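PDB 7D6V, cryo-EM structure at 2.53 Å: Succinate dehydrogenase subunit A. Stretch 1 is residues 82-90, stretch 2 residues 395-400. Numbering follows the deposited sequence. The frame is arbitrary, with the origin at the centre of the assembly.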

# COMPACT_ATOMS: atom_id res chain seq x y z
N ASN A 82 13.05 4.00 -30.58
CA ASN A 82 13.53 3.13 -29.52
C ASN A 82 14.94 2.63 -29.80
O ASN A 82 15.38 2.55 -30.95
CB ASN A 82 12.61 1.92 -29.38
CG ASN A 82 11.16 2.31 -29.19
OD1 ASN A 82 10.41 2.40 -30.16
ND2 ASN A 82 10.75 2.48 -27.95
N ASN A 83 15.65 2.29 -28.73
CA ASN A 83 16.82 1.43 -28.85
C ASN A 83 16.32 0.03 -29.18
O ASN A 83 15.73 -0.64 -28.33
CB ASN A 83 17.64 1.44 -27.57
CG ASN A 83 19.07 0.97 -27.78
OD1 ASN A 83 19.32 0.08 -28.58
ND2 ASN A 83 20.00 1.58 -27.07
N TRP A 84 16.54 -0.41 -30.42
CA TRP A 84 15.96 -1.66 -30.88
C TRP A 84 16.53 -2.86 -30.14
O TRP A 84 15.81 -3.84 -29.90
CB TRP A 84 16.18 -1.81 -32.38
CG TRP A 84 17.61 -1.72 -32.77
CD1 TRP A 84 18.30 -0.59 -33.09
CD2 TRP A 84 18.53 -2.80 -32.89
NE1 TRP A 84 19.60 -0.91 -33.41
CE2 TRP A 84 19.77 -2.26 -33.29
CE3 TRP A 84 18.44 -4.18 -32.69
CZ2 TRP A 84 20.89 -3.05 -33.49
CZ3 TRP A 84 19.56 -4.96 -32.89
CH2 TRP A 84 20.77 -4.39 -33.29
N ARG A 85 17.81 -2.81 -29.77
CA ARG A 85 18.40 -3.90 -29.00
C ARG A 85 17.74 -4.03 -27.64
O ARG A 85 17.41 -5.13 -27.20
CB ARG A 85 19.90 -3.68 -28.86
CG ARG A 85 20.64 -4.82 -28.19
CD ARG A 85 20.37 -6.16 -28.83
NE ARG A 85 21.21 -7.20 -28.25
CZ ARG A 85 20.92 -8.49 -28.24
NH1 ARG A 85 21.76 -9.35 -27.68
NH2 ARG A 85 19.80 -8.92 -28.78
N MET A 86 17.50 -2.90 -26.97
CA MET A 86 16.85 -2.93 -25.67
C MET A 86 15.42 -3.43 -25.78
O MET A 86 14.96 -4.21 -24.95
CB MET A 86 16.89 -1.55 -25.02
CG MET A 86 18.20 -1.23 -24.33
SD MET A 86 18.27 0.46 -23.72
CE MET A 86 17.43 0.28 -22.15
N ALA A 87 14.70 -2.99 -26.81
CA ALA A 87 13.32 -3.42 -27.00
C ALA A 87 13.25 -4.92 -27.28
O ALA A 87 12.43 -5.63 -26.69
CB ALA A 87 12.68 -2.63 -28.14
N GLU A 88 14.11 -5.42 -28.16
CA GLU A 88 14.13 -6.85 -28.46
C GLU A 88 14.49 -7.66 -27.23
O GLU A 88 13.88 -8.70 -26.96
CB GLU A 88 15.13 -7.13 -29.59
CG GLU A 88 15.49 -8.59 -29.74
CD GLU A 88 16.82 -8.78 -30.44
OE1 GLU A 88 17.64 -7.85 -30.43
OE2 GLU A 88 17.04 -9.88 -31.00
N LEU A 89 15.48 -7.20 -26.47
CA LEU A 89 15.95 -7.94 -25.32
C LEU A 89 14.89 -7.98 -24.22
O LEU A 89 14.65 -9.02 -23.60
CB LEU A 89 17.25 -7.30 -24.84
CG LEU A 89 18.23 -7.97 -23.90
CD1 LEU A 89 18.78 -9.20 -24.58
CD2 LEU A 89 19.34 -6.99 -23.63
N HIS A 90 14.20 -6.85 -24.01
CA HIS A 90 13.08 -6.81 -23.08
C HIS A 90 11.95 -7.72 -23.53
O HIS A 90 11.32 -8.39 -22.71
CB HIS A 90 12.59 -5.37 -22.93
CG HIS A 90 11.27 -5.25 -22.23
ND1 HIS A 90 10.07 -5.25 -22.90
CD2 HIS A 90 10.97 -5.09 -20.92
CE1 HIS A 90 9.08 -5.11 -22.03
NE2 HIS A 90 9.60 -5.01 -20.82
N GLU A 395 22.28 7.34 -20.92
CA GLU A 395 22.53 6.54 -22.11
C GLU A 395 23.28 5.27 -21.71
O GLU A 395 24.40 5.33 -21.22
CB GLU A 395 23.33 7.36 -23.12
CG GLU A 395 23.44 6.71 -24.49
CD GLU A 395 24.34 7.49 -25.42
OE1 GLU A 395 25.35 8.03 -24.94
OE2 GLU A 395 24.03 7.56 -26.62
N VAL A 396 22.65 4.12 -21.94
CA VAL A 396 23.18 2.85 -21.48
C VAL A 396 23.68 2.05 -22.67
O VAL A 396 23.29 2.27 -23.82
CB VAL A 396 22.12 2.02 -20.72
CG1 VAL A 396 21.62 2.76 -19.50
CG2 VAL A 396 20.96 1.68 -21.63
N ASP A 397 24.58 1.12 -22.39
CA ASP A 397 24.80 0.01 -23.29
C ASP A 397 23.59 -0.91 -23.21
O ASP A 397 23.12 -1.19 -22.10
CB ASP A 397 26.07 -0.74 -22.92
CG ASP A 397 26.49 -1.74 -23.98
OD1 ASP A 397 26.07 -2.91 -23.90
OD2 ASP A 397 27.24 -1.35 -24.89
N PRO A 398 23.01 -1.35 -24.33
CA PRO A 398 21.80 -2.18 -24.23
C PRO A 398 22.02 -3.50 -23.50
O PRO A 398 21.19 -3.87 -22.66
CB PRO A 398 21.40 -2.39 -25.70
CG PRO A 398 22.56 -1.92 -26.52
CD PRO A 398 23.29 -0.92 -25.71
N ASP A 399 23.11 -4.20 -23.77
CA ASP A 399 23.32 -5.52 -23.17
C ASP A 399 23.72 -5.40 -21.71
O ASP A 399 23.05 -5.95 -20.82
CB ASP A 399 24.37 -6.29 -23.96
CG ASP A 399 23.88 -6.71 -25.33
OD1 ASP A 399 23.92 -5.86 -26.25
OD2 ASP A 399 23.46 -7.87 -25.49
N THR A 400 24.82 -4.70 -21.44
CA THR A 400 25.19 -4.36 -20.07
C THR A 400 24.38 -3.15 -19.64
O THR A 400 23.34 -2.86 -20.22
CB THR A 400 26.69 -4.11 -19.97
OG1 THR A 400 27.02 -2.88 -20.62
CG2 THR A 400 27.46 -5.23 -20.63

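The contact sets the first turns of a helix against a loop more than three hundred residues away in sequence, and it buries a modest 307 Å² counted over both sides. Its organizing rule is simple: one proline lies against the helix, and the residues that reach it follow the helical repeat.

Asn83 sits at the N-cap, just before the helix begins at Trp84. Its CA-to-CB bond points toward the loop, yet the approach is loose, with OD1 of Asn83 4.3 Å from CB of Pro398. The backbone does firmer work here: the carbonyl O of Asn83 accepts from N of Ala87 at 3.0 Å, the first in a run of i to i+4 bonds that continues to His90. Trp84, one step on, is out of reach of the loop.

Arg85 does two jobs. Its aliphatic stem packs on the proline, CG of Arg85 lying 3.6 Å from CB of Pro398, while its charged end goes on to Asp399. There NH1 of Arg85 donates to OD2 of Asp399 at 3.1 Å, a hydrogen bond within a salt bridge, and the oxygen lies at the guanidinium edge, near its plane, where N-H groups can point at it. The CA-to-CB bond of Asp399 is sideways, but the end of its side chain comes nearer. The other terminal nitrogen is held from within the helix: NH2 of Arg85 donates to OE1 of Glu88 at 2.9 Å, a second salt bridge. Glu88 itself stays clear of the loop, so its part in the contact is indirect, bracing the arginine that crosses.

The CA atoms of the two stretches come closest at Met86, whose CA lies 5.2 Å from CA of Pro398. Its CB leaves sideways, and the extended chi2 (t) carries the chain along the loop: CG of Met86 is 3.7 Å from CB of Pro398, and SD is 3.6 Å from CG2 of Val396. One flexible side chain thus spans two apolar neighbours, skipping Asp397, which points away. The OD1 of Asp397 instead accepts from N of Thr400 at 3.3 Å, and more weakly from N of Asp399 at 3.2 Å, tying together the loop around the proline.

Ala87 makes no contact. One turn beyond Arg85, Leu89 again points toward the loop, and its CD2 rests 3.8 Å from the carbonyl O of Pro398 and 4.3 Å from CA of Asp399, packing against backbone. His90 is out of reach.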